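Local coordinates for GARP domain-containing protein (Trypanosoma brucei brucei TREU927, PDB 6XZ6) that acts as the trypanosome's receptor for the host complement regulator factor H and increases transmission of the parasite to tsetse flies, at residues V38-E43 with A189-A194; C17-Q22 with S113-L118; D105-E110 with E168-E173; G127-T130 with A135-C138. One frame throughout, in Å; residues are numbered along the deposited sequence.

Interaction 1: V38-E43 with A189-A194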
loop_
_atom_site.group_PDB
_atom_site.type_symbol
_atom_site.label_atom_id
_atom_site.label_comp_id
_atom_site.label_asym_id
_atom_site.label_seq_id
_atom_site.Cartn_x
_atom_site.Cartn_y
_atom_site.Cartn_z
ATOM N N VAL A 38 -1.441 15.773 -4.155
ATOM C CA VAL A 38 -1.011 16.683 -5.226
ATOM C C VAL A 38 -2.122 17.711 -5.515
ATOM O O VAL A 38 -1.838 18.888 -5.672
ATOM C CB VAL A 38 -0.577 15.869 -6.496
ATOM C CG1 VAL A 38 -0.598 16.725 -7.783
ATOM C CG2 VAL A 38 0.798 15.238 -6.281
ATOM N N GLY A 39 -3.366 17.249 -5.576
ATOM C CA GLY A 39 -4.524 18.107 -5.788
ATOM C C GLY A 39 -4.724 19.072 -4.646
ATOM O O GLY A 39 -4.866 20.262 -4.880
ATOM N N ALA A 40 -4.679 18.566 -3.398
ATOM C CA ALA A 40 -4.805 19.348 -2.170
ATOM C C ALA A 40 -3.722 20.412 -2.072
ATOM O O ALA A 40 -4.034 21.553 -1.775
ATOM C CB ALA A 40 -4.760 18.438 -0.971
ATOM N N LEU A 41 -2.460 20.060 -2.388
ATOM C CA LEU A 41 -1.332 20.994 -2.387
ATOM C C LEU A 41 -1.481 22.111 -3.428
ATOM O O LEU A 41 -1.290 23.279 -3.095
ATOM C CB LEU A 41 0.004 20.252 -2.536
ATOM C CG LEU A 41 1.247 21.087 -2.788
ATOM C CD1 LEU A 41 1.557 22.005 -1.623
ATOM C CD2 LEU A 41 2.418 20.210 -3.073
ATOM N N GLU A 42 -1.804 21.769 -4.671
ATOM C CA GLU A 42 -1.969 22.766 -5.716
ATOM C C GLU A 42 -3.132 23.720 -5.442
ATOM O O GLU A 42 -3.010 24.906 -5.718
ATOM C CB GLU A 42 -2.057 22.089 -7.076
ATOM C CG GLU A 42 -0.724 21.461 -7.481
ATOM C CD GLU A 42 0.450 22.393 -7.748
ATOM O OE1 GLU A 42 0.250 23.451 -8.391
ATOM O OE2 GLU A 42 1.578 22.054 -7.321
ATOM N N GLU A 43 -4.195 23.245 -4.803
ATOM C CA GLU A 43 -5.304 24.115 -4.388
ATOM C C GLU A 43 -4.838 25.090 -3.302
ATOM O O GLU A 43 -5.251 26.249 -3.321
ATOM C CB GLU A 43 -6.497 23.306 -3.864
ATOM C CG GLU A 43 -7.768 23.529 -4.672
ATOM C CD GLU A 43 -8.812 24.433 -4.036
ATOM O OE1 GLU A 43 -9.925 23.934 -3.744
ATOM O OE2 GLU A 43 -8.528 25.639 -3.848
ATOM N N ALA A 189 -4.996 13.330 5.100
ATOM C CA ALA A 189 -5.951 14.175 5.832
ATOM C C ALA A 189 -5.340 15.544 6.190
ATOM O O ALA A 189 -6.018 16.569 6.073
ATOM C CB ALA A 189 -6.428 13.464 7.092
ATOM N N GLU A 190 -4.061 15.554 6.601
ATOM C CA GLU A 190 -3.296 16.762 6.926
ATOM C C GLU A 190 -3.124 17.673 5.680
ATOM O O GLU A 190 -3.064 18.895 5.857
ATOM C CB GLU A 190 -1.906 16.388 7.461
ATOM C CG GLU A 190 -1.839 15.852 8.879
ATOM C CD GLU A 190 -0.529 15.164 9.260
ATOM O OE1 GLU A 190 0.525 15.484 8.659
ATOM O OE2 GLU A 190 -0.555 14.299 10.169
ATOM N N THR A 191 -2.973 17.101 4.446
ATOM C CA THR A 191 -2.838 17.931 3.225
ATOM C C THR A 191 -4.179 18.571 2.899
ATOM O O THR A 191 -4.244 19.764 2.584
ATOM C CB THR A 191 -2.286 17.210 1.971
ATOM O OG1 THR A 191 -1.425 16.106 2.283
ATOM C CG2 THR A 191 -1.559 18.170 1.057
ATOM N N VAL A 192 -5.255 17.784 3.020
ATOM C CA VAL A 192 -6.620 18.239 2.770
ATOM C C VAL A 192 -6.989 19.343 3.776
ATOM O O VAL A 192 -7.533 20.360 3.360
ATOM C CB VAL A 192 -7.604 17.031 2.770
ATOM C CG1 VAL A 192 -9.051 17.476 2.779
ATOM C CG2 VAL A 192 -7.334 16.083 1.596
ATOM N N ARG A 193 -6.622 19.167 5.077
ATOM C CA ARG A 193 -6.888 20.109 6.179
ATOM C C ARG A 193 -6.216 21.448 5.951
ATOM O O ARG A 193 -6.825 22.486 6.189
ATOM C CB ARG A 193 -6.442 19.510 7.517
ATOM C CG ARG A 193 -7.407 19.763 8.658
ATOM C CD ARG A 193 -6.984 19.100 9.966
ATOM N NE ARG A 193 -6.990 17.630 9.899
ATOM C CZ ARG A 193 -5.904 16.872 10.047
ATOM N NH1 ARG A 193 -4.719 17.430 10.286
ATOM N NH2 ARG A 193 -5.996 15.552 9.961
ATOM N N ALA A 194 -4.978 21.427 5.461
ATOM C CA ALA A 194 -4.200 22.612 5.150
ATOM C C ALA A 194 -4.705 23.276 3.873
ATOM O O ALA A 194 -4.668 24.492 3.774
ATOM C CB ALA A 194 -2.730 22.237 5.025
#
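Ala-40 and Val-192 mark the place where two parallel helices come together, with their CA atoms 5.4 Å apart. The axes of the short segments 38-43 and 189-194 approach to 8.4 Å and run in nearly the same direction, 23° apart. So small a separation depends on short side chains at the interface, and alanine and threonine meet that need.

Ala-40 points its methyl at the partner helix and sets it between the side chain and the main chain of Thr-191: CB lies 3.8 Å from Thr-191 CG2 and equally far from Thr-191 O. Thr-191 answers with its own methyl. CG2 lies roughly anti to the backbone N, which carries the methyl across to meet the main chain of the first helix at Leu-41 N (4.0 Å). The first torsion turns OG1 the other way, back along its own helix, where it is hydrogen-bonded to Ala-187 O. Val-192 has its CB directed away; its backbone N and CG2 lie at the margin, near Ala-40 CB. Leu-41 also touches Glu-91 of helix 67-125, and Thr-191 rests on Ala-90 and Ala-93 of that helix, which completes a three-helix bundle.

The meeting is therefore one of methyl groups against methyls and main chain. Threonine suits the buried place because its hydroxyl is satisfied within its own helix, and the contact rests on close van der Waals fit instead of polar bonds.

Interaction 2: C17-Q22 with S113-L118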
loop_
_atom_site.group_PDB
_atom_site.type_symbol
_atom_site.label_atom_id
_atom_site.label_comp_id
_atom_site.label_asym_id
_atom_site.label_seq_id
_atom_site.Cartn_x
_atom_site.Cartn_y
_atom_site.Cartn_z
ATOM N N CYS A 17 -4.535 -16.269 -1.346
ATOM C CA CYS A 17 -5.502 -15.551 -2.176
ATOM C C CYS A 17 -5.900 -14.190 -1.536
ATOM O O CYS A 17 -5.904 -13.176 -2.225
ATOM C CB CYS A 17 -6.713 -16.458 -2.419
ATOM S SG CYS A 17 -7.853 -15.910 -3.711
ATOM N N GLU A 18 -6.166 -14.166 -0.219
ATOM C CA GLU A 18 -6.513 -12.975 0.556
ATOM C C GLU A 18 -5.351 -11.998 0.549
ATOM O O GLU A 18 -5.554 -10.836 0.251
ATOM C CB GLU A 18 -6.915 -13.380 1.996
ATOM C CG GLU A 18 -7.489 -12.280 2.877
ATOM C CD GLU A 18 -7.865 -12.620 4.314
ATOM O OE1 GLU A 18 -7.468 -13.695 4.830
ATOM O OE2 GLU A 18 -8.558 -11.779 4.933
ATOM N N VAL A 19 -4.125 -12.472 0.842
ATOM C CA VAL A 19 -2.904 -11.667 0.841
ATOM C C VAL A 19 -2.581 -11.123 -0.550
ATOM O O VAL A 19 -2.258 -9.939 -0.663
ATOM C CB VAL A 19 -1.691 -12.402 1.463
ATOM C CG1 VAL A 19 -0.424 -11.654 1.179
ATOM C CG2 VAL A 19 -1.846 -12.594 2.963
ATOM N N ALA A 20 -2.641 -11.966 -1.601
ATOM C CA ALA A 20 -2.336 -11.560 -2.993
ATOM C C ALA A 20 -3.228 -10.427 -3.493
ATOM O O ALA A 20 -2.739 -9.514 -4.165
ATOM C CB ALA A 20 -2.451 -12.750 -3.926
ATOM N N LYS A 21 -4.539 -10.500 -3.164
ATOM C CA LYS A 21 -5.585 -9.530 -3.508
ATOM C C LYS A 21 -5.314 -8.161 -2.871
ATOM O O LYS A 21 -5.548 -7.140 -3.511
ATOM C CB LYS A 21 -6.947 -10.059 -3.075
ATOM C CG LYS A 21 -7.575 -11.071 -4.025
ATOM C CD LYS A 21 -8.887 -11.621 -3.438
ATOM C CE LYS A 21 -10.027 -10.637 -3.462
ATOM N NZ LYS A 21 -11.340 -11.268 -3.160
ATOM N N GLN A 22 -4.795 -8.141 -1.637
ATOM C CA GLN A 22 -4.419 -6.913 -0.906
ATOM C C GLN A 22 -3.173 -6.273 -1.509
ATOM O O GLN A 22 -3.099 -5.049 -1.599
ATOM C CB GLN A 22 -4.129 -7.232 0.558
ATOM C CG GLN A 22 -5.360 -7.638 1.329
ATOM C CD GLN A 22 -5.030 -8.015 2.742
ATOM O OE1 GLN A 22 -3.873 -8.291 3.119
ATOM N NE2 GLN A 22 -6.047 -8.025 3.556
ATOM N N SER A 113 4.749 -10.879 -6.586
ATOM C CA SER A 113 5.134 -11.932 -7.535
ATOM C C SER A 113 5.279 -13.320 -6.876
ATOM O O SER A 113 5.093 -14.364 -7.535
ATOM C CB SER A 113 6.435 -11.555 -8.231
ATOM O OG SER A 113 7.389 -11.200 -7.242
ATOM N N VAL A 114 5.632 -13.319 -5.579
ATOM C CA VAL A 114 5.798 -14.532 -4.793
ATOM C C VAL A 114 4.411 -15.155 -4.554
ATOM O O VAL A 114 4.204 -16.299 -4.945
ATOM C CB VAL A 114 6.632 -14.296 -3.485
ATOM C CG1 VAL A 114 6.648 -15.540 -2.584
ATOM C CG2 VAL A 114 8.059 -13.852 -3.822
ATOM N N PHE A 115 3.465 -14.397 -3.970
ATOM C CA PHE A 115 2.107 -14.871 -3.703
ATOM C C PHE A 115 1.362 -15.248 -4.973
ATOM O O PHE A 115 0.586 -16.196 -4.942
ATOM C CB PHE A 115 1.323 -13.847 -2.905
ATOM C CG PHE A 115 1.757 -13.813 -1.471
ATOM C CD1 PHE A 115 1.166 -14.649 -0.529
ATOM C CD2 PHE A 115 2.749 -12.933 -1.049
ATOM C CE1 PHE A 115 1.563 -14.608 0.805
ATOM C CE2 PHE A 115 3.157 -12.904 0.283
ATOM C CZ PHE A 115 2.564 -13.740 1.203
ATOM N N SER A 116 1.596 -14.530 -6.078
ATOM C CA SER A 116 1.006 -14.837 -7.381
ATOM C C SER A 116 1.539 -16.172 -7.945
ATOM O O SER A 116 0.760 -16.954 -8.454
ATOM C CB SER A 116 1.233 -13.682 -8.364
ATOM O OG SER A 116 0.431 -12.570 -8.000
ATOM N N GLY A 117 2.835 -16.428 -7.796
ATOM C CA GLY A 117 3.493 -17.661 -8.215
ATOM C C GLY A 117 3.075 -18.860 -7.394
ATOM O O GLY A 117 2.896 -19.947 -7.944
ATOM N N LEU A 118 2.884 -18.679 -6.085
ATOM C CA LEU A 118 2.410 -19.752 -5.223
ATOM C C LEU A 118 1.001 -20.150 -5.638
ATOM O O LEU A 118 0.707 -21.347 -5.718
ATOM C CB LEU A 118 2.461 -19.379 -3.726
ATOM C CG LEU A 118 3.878 -19.307 -3.092
ATOM C CD1 LEU A 118 3.851 -18.627 -1.739
ATOM C CD2 LEU A 118 4.529 -20.665 -2.990
#
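Val-19 and Phe-115 join segments 17-22 and 113-118 through a CH-pi interaction. The CG1 methyl of Val-19 sits over the middle of one face of the Phe-115 ring, 3.6 Å from its centroid and only 12° off the ring normal. CG1 is the branch anti to the backbone N (chi1 168°), which carries it out toward the other helix. In Phe-115, CG stands anti to the carbonyl carbon (chi1 -74°), and the ring projects out from its helix to bring one face against that methyl. A beta-branched valine suits the place, since it offers a rigidly held methyl to a flat partner.

The second kind of contact is simple apolar packing. CB of Ala-20 meets CB of Phe-115 at 4.1 Å, close to where the backbones are nearest, the CA atoms of these two residues being 5.6 Å apart. Alanine is small enough here to let the root of the aromatic side chain come up against the helix.

Around this core the phenylalanine touches Leu-16 and Leu-23 of helix 4-61 and Leu-158 of helix 148-161, and makes an edge-to-face pair with Tyr-170 of helix 165-208. On helix 67-125, Val-114 and Leu-118 pack on Cys-32 and Arg-16 of the bound complement factor H chain. The contact thus ties helix 4-61 to helix 67-125, one of the helices that meet factor H, with helices 148-161 and 165-208 closing over it.

Interaction 3: D105-E110 with E168-E173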
loop_
_atom_site.group_PDB
_atom_site.type_symbol
_atom_site.label_atom_id
_atom_site.label_comp_id
_atom_site.label_asym_id
_atom_site.label_seq_id
_atom_site.Cartn_x
_atom_site.Cartn_y
_atom_site.Cartn_z
ATOM N N ASP A 105 4.997 0.695 -1.696
ATOM C CA ASP A 105 5.247 0.212 -3.034
ATOM C C ASP A 105 6.419 -0.759 -3.051
ATOM O O ASP A 105 6.392 -1.725 -3.798
ATOM C CB ASP A 105 5.387 1.398 -4.011
ATOM C CG ASP A 105 4.047 2.005 -4.458
ATOM O OD1 ASP A 105 3.034 1.875 -3.701
ATOM O OD2 ASP A 105 4.004 2.609 -5.549
ATOM N N SER A 106 7.414 -0.548 -2.182
ATOM C CA SER A 106 8.567 -1.442 -2.026
ATOM C C SER A 106 8.111 -2.761 -1.402
ATOM O O SER A 106 8.614 -3.822 -1.775
ATOM C CB SER A 106 9.615 -0.794 -1.135
ATOM O OG SER A 106 10.162 0.313 -1.823
ATOM N N PHE A 107 7.144 -2.679 -0.468
ATOM C CA PHE A 107 6.566 -3.814 0.225
ATOM C C PHE A 107 5.787 -4.698 -0.750
ATOM O O PHE A 107 6.005 -5.912 -0.792
ATOM C CB PHE A 107 5.686 -3.325 1.385
ATOM C CG PHE A 107 4.787 -4.358 1.999
ATOM C CD1 PHE A 107 5.320 -5.457 2.665
ATOM C CD2 PHE A 107 3.404 -4.241 1.911
ATOM C CE1 PHE A 107 4.484 -6.419 3.233
ATOM C CE2 PHE A 107 2.570 -5.194 2.493
ATOM C CZ PHE A 107 3.115 -6.283 3.132
ATOM N N GLU A 108 4.907 -4.081 -1.557
ATOM C CA GLU A 108 4.098 -4.783 -2.545
ATOM C C GLU A 108 5.033 -5.448 -3.555
ATOM O O GLU A 108 4.830 -6.604 -3.919
ATOM C CB GLU A 108 3.122 -3.800 -3.204
ATOM C CG GLU A 108 2.307 -4.386 -4.347
ATOM C CD GLU A 108 2.897 -4.442 -5.754
ATOM O OE1 GLU A 108 3.945 -3.790 -5.994
ATOM O OE2 GLU A 108 2.299 -5.138 -6.615
ATOM N N SER A 109 6.055 -4.727 -3.996
ATOM C CA SER A 109 7.040 -5.218 -4.952
ATOM C C SER A 109 7.772 -6.459 -4.440
ATOM O O SER A 109 7.985 -7.394 -5.198
ATOM C CB SER A 109 8.021 -4.112 -5.322
ATOM O OG SER A 109 9.214 -4.685 -5.821
ATOM N N GLU A 110 8.106 -6.482 -3.156
ATOM C CA GLU A 110 8.816 -7.578 -2.492
ATOM C C GLU A 110 8.038 -8.883 -2.475
ATOM O O GLU A 110 8.662 -9.952 -2.553
ATOM C CB GLU A 110 9.139 -7.185 -1.039
ATOM C CG GLU A 110 10.337 -7.907 -0.441
ATOM C CD GLU A 110 10.512 -7.758 1.061
ATOM O OE1 GLU A 110 9.925 -6.821 1.653
ATOM O OE2 GLU A 110 11.214 -8.604 1.660
ATOM N N GLU A 168 6.320 -15.924 8.548
ATOM C CA GLU A 168 6.671 -15.144 9.744
ATOM C C GLU A 168 7.316 -13.824 9.336
ATOM O O GLU A 168 6.955 -12.785 9.885
ATOM C CB GLU A 168 7.594 -15.951 10.692
ATOM C CG GLU A 168 8.030 -15.212 11.944
ATOM C CD GLU A 168 6.980 -14.820 12.968
ATOM O OE1 GLU A 168 5.922 -15.480 13.028
ATOM O OE2 GLU A 168 7.230 -13.863 13.734
ATOM N N GLU A 169 8.235 -13.848 8.343
ATOM C CA GLU A 169 8.869 -12.634 7.828
ATOM C C GLU A 169 7.830 -11.774 7.092
ATOM O O GLU A 169 7.867 -10.564 7.240
ATOM C CB GLU A 169 10.104 -12.968 6.999
ATOM C CG GLU A 169 10.779 -11.803 6.295
ATOM C CD GLU A 169 11.379 -12.231 4.967
ATOM O OE1 GLU A 169 10.613 -12.457 3.995
ATOM O OE2 GLU A 169 12.619 -12.384 4.916
ATOM N N TYR A 170 6.844 -12.377 6.421
ATOM C CA TYR A 170 5.753 -11.600 5.812
ATOM C C TYR A 170 4.952 -10.880 6.882
ATOM O O TYR A 170 4.713 -9.694 6.724
ATOM C CB TYR A 170 4.821 -12.435 4.913
ATOM C CG TYR A 170 3.669 -11.614 4.376
ATOM C CD1 TYR A 170 3.868 -10.674 3.362
ATOM C CD2 TYR A 170 2.406 -11.697 4.945
ATOM C CE1 TYR A 170 2.824 -9.863 2.906
ATOM C CE2 TYR A 170 1.362 -10.877 4.514
ATOM C CZ TYR A 170 1.580 -9.950 3.502
ATOM O OH TYR A 170 0.549 -9.156 3.056
ATOM N N LEU A 171 4.587 -11.553 7.982
ATOM C CA LEU A 171 3.887 -10.911 9.104
ATOM C C LEU A 171 4.683 -9.696 9.644
ATOM O O LEU A 171 4.106 -8.618 9.802
ATOM C CB LEU A 171 3.596 -11.922 10.244
ATOM C CG LEU A 171 3.049 -11.360 11.575
ATOM C CD1 LEU A 171 1.646 -10.708 11.390
ATOM C CD2 LEU A 171 3.025 -12.424 12.655
ATOM N N GLN A 172 5.991 -9.861 9.902
ATOM C CA GLN A 172 6.833 -8.789 10.413
ATOM C C GLN A 172 6.780 -7.569 9.493
ATOM O O GLN A 172 6.530 -6.473 9.968
ATOM C CB GLN A 172 8.262 -9.295 10.636
ATOM C CG GLN A 172 8.404 -10.358 11.754
ATOM C CD GLN A 172 9.806 -10.968 11.942
ATOM O OE1 GLN A 172 10.766 -10.745 11.162
ATOM N NE2 GLN A 172 9.954 -11.773 13.001
ATOM N N GLU A 173 6.915 -7.774 8.175
ATOM C CA GLU A 173 6.852 -6.738 7.121
ATOM C C GLU A 173 5.465 -6.154 6.958
ATOM O O GLU A 173 5.358 -4.958 6.689
ATOM C CB GLU A 173 7.329 -7.284 5.753
ATOM C CG GLU A 173 8.717 -7.900 5.761
ATOM C CD GLU A 173 9.902 -7.002 5.492
ATOM O OE1 GLU A 173 10.757 -7.406 4.669
ATOM O OE2 GLU A 173 9.999 -5.922 6.126
#
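Phe-107 and Glu-173 are the closest backbone pair, with CA atoms 7.5 Å apart, between segments that run antiparallel at 166° and keep their axes 11.8 Å from each other. Long side chains are needed to bridge such a spacing, and two aromatic and two acidic ones do so.

Phe-107 has CG anti to its backbone N (chi1 167°), which brings the end of the ring to the partner although its CB does not point straight there. Its leading atom CZ lies 3.6 Å from Tyr-170 CE1. The planes of the two rings are only 21° apart, yet the centroids are 5.8 Å from each other, so the rings have slid past one another and barely overlap. CE1 of Phe-107 also packs at 3.9 Å against Glu-173 CB.

Beside this apolar part, Glu-110 extends its chain toward Glu-173, whose own chain bends at chi2. The carboxylates lie close, their planes almost perpendicular, with no hydrogen bond between them; two charged groups here would probably repel, and protonation of one is only a possibility. Glu-169, whose OE1 is hydrogen-bonded to Tyr-111 OH, would probably add to the negative potential. The acidic cluster is consistent with the lysines it meets on factor H: Glu-169 forms a salt bridge with Lys-33 of the complement factor H chain, and Glu-110 packs on Lys-34 of that chain.

Behind it, Phe-107 rests on Leu-23 and Leu-26 of helix 4-61, while Tyr-170 touches Ala-155 of helix 148-161.

Interaction 4: G127-T130 with A135-C138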
loop_
_atom_site.group_PDB
_atom_site.type_symbol
_atom_site.label_atom_id
_atom_site.label_comp_id
_atom_site.label_asym_id
_atom_site.label_seq_id
_atom_site.Cartn_x
_atom_site.Cartn_y
_atom_site.Cartn_z
ATOM N N GLY A 127 -4.366 -29.922 -4.829
ATOM C CA GLY A 127 -4.797 -31.258 -4.405
ATOM C C GLY A 127 -6.167 -31.724 -4.849
ATOM O O GLY A 127 -6.372 -32.927 -5.025
ATOM N N ASN A 128 -7.098 -30.772 -5.031
ATOM C CA ASN A 128 -8.527 -30.949 -5.356
ATOM C C ASN A 128 -8.824 -30.055 -6.534
ATOM O O ASN A 128 -8.036 -29.150 -6.845
ATOM C CB ASN A 128 -9.363 -30.378 -4.193
ATOM C CG ASN A 128 -10.405 -31.255 -3.633
ATOM O OD1 ASN A 128 -10.699 -32.347 -4.142
ATOM N ND2 ASN A 128 -11.012 -30.766 -2.559
ATOM N N GLU A 129 -10.017 -30.237 -7.137
ATOM C CA GLU A 129 -10.435 -29.397 -8.241
ATOM C C GLU A 129 -11.014 -28.075 -7.668
ATOM O O GLU A 129 -11.006 -27.056 -8.366
ATOM C CB GLU A 129 -11.358 -30.200 -9.164
ATOM C CG GLU A 129 -11.396 -29.800 -10.630
ATOM C CD GLU A 129 -10.111 -29.484 -11.364
ATOM O OE1 GLU A 129 -9.920 -28.304 -11.751
ATOM O OE2 GLU A 129 -9.284 -30.413 -11.517
ATOM N N THR A 130 -11.426 -28.079 -6.369
ATOM C CA THR A 130 -11.899 -26.914 -5.598
ATOM C C THR A 130 -10.707 -25.962 -5.341
ATOM O O THR A 130 -10.806 -24.765 -5.596
ATOM C CB THR A 130 -12.492 -27.374 -4.264
ATOM O OG1 THR A 130 -13.552 -28.285 -4.509
ATOM C CG2 THR A 130 -12.980 -26.220 -3.398
ATOM N N ALA A 135 -7.646 -20.978 -6.753
ATOM C CA ALA A 135 -6.386 -20.378 -7.190
ATOM C C ALA A 135 -6.455 -19.833 -8.641
ATOM O O ALA A 135 -5.815 -18.816 -8.926
ATOM C CB ALA A 135 -5.265 -21.376 -7.053
ATOM N N LYS A 136 -7.222 -20.495 -9.549
ATOM C CA LYS A 136 -7.385 -20.033 -10.935
ATOM C C LYS A 136 -8.217 -18.746 -10.991
ATOM O O LYS A 136 -7.904 -17.865 -11.798
ATOM C CB LYS A 136 -8.035 -21.099 -11.824
ATOM C CG LYS A 136 -7.042 -21.876 -12.691
ATOM C CD LYS A 136 -7.726 -23.044 -13.428
ATOM C CE LYS A 136 -6.941 -24.341 -13.360
ATOM N NZ LYS A 136 -7.840 -25.523 -13.223
ATOM N N GLU A 137 -9.255 -18.627 -10.123
ATOM C CA GLU A 137 -10.143 -17.470 -10.002
ATOM C C GLU A 137 -9.422 -16.266 -9.400
ATOM O O GLU A 137 -9.812 -15.124 -9.624
ATOM C CB GLU A 137 -11.325 -17.824 -9.097
ATOM C CG GLU A 137 -12.522 -18.449 -9.796
ATOM C CD GLU A 137 -13.482 -19.200 -8.880
ATOM O OE1 GLU A 137 -13.599 -18.848 -7.681
ATOM O OE2 GLU A 137 -14.128 -20.152 -9.371
ATOM N N CYS A 138 -8.384 -16.533 -8.630
ATOM C CA CYS A 138 -7.558 -15.572 -7.902
ATOM C C CYS A 138 -6.344 -15.099 -8.703
ATOM O O CYS A 138 -5.483 -14.415 -8.155
ATOM C CB CYS A 138 -7.129 -16.215 -6.592
ATOM S SG CYS A 138 -6.783 -15.046 -5.267
#
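Glu-129 and Lys-136 form a salt bridge of the i to i+7 kind along the outside of the short helix 129-137. Two turns of helix lie between them, with CA atoms 10.2 Å apart, so each chain must lean along the helix for the charges to meet. Lysine is long and flexible enough for this, and glutamate covers the remainder.

The two side chains cross at a slant. Lys-136 has its CB directed back toward segment 127-130 and bends at chi3 and chi4 on its way to the acid. Glu-129 starts out in the opposite sense, with CB turned away, but a bend at chi2 (43°) folds the carboxylate round so that its end comes nearer. OE1 is the oxygen that faces the amine, 3.8 Å from Lys-136 NZ. That is long for a salt bridge, so the attraction is chiefly electrostatic and, on an exposed surface, probably modest. The other oxygen, OE2, has a weak, long ion pair with Lys-132.

The placing of the charges also makes sense: an acid in the first turn and a base near the last would both probably interact favourably with the helix dipole. On the inner side Ala-135, small and buried, packs on Thr-13 of helix 4-61 and Ala-122 of helix 67-125. Just after the helix, Cys-138 fastens it to helix 4-61 by a disulfide between Cys-138 SG and Cys-17 SG.

Four contacts mark out an elongated helical bundle. Interaction 1 lies in the long shaft, joining helices 4-61 and 165-208, and its centre is 33 Å from that of interaction 2 and 29 Å from that of interaction 3. Those two, with centres 12 Å apart, share helix 67-125 and touch through Tyr-170, which packs on Val-19 and Phe-115, near the end that meets factor H. Interaction 4 lies 14 Å from interaction 2, centre to centre, on the short helix 129-137, and the disulfide connects them. Along the chain, interactions 3 and 4 fall between the segments of interaction 1, whereas 2 crosses both 1 and 3. Distant parts of the sequence thus build the ligand-binding end together.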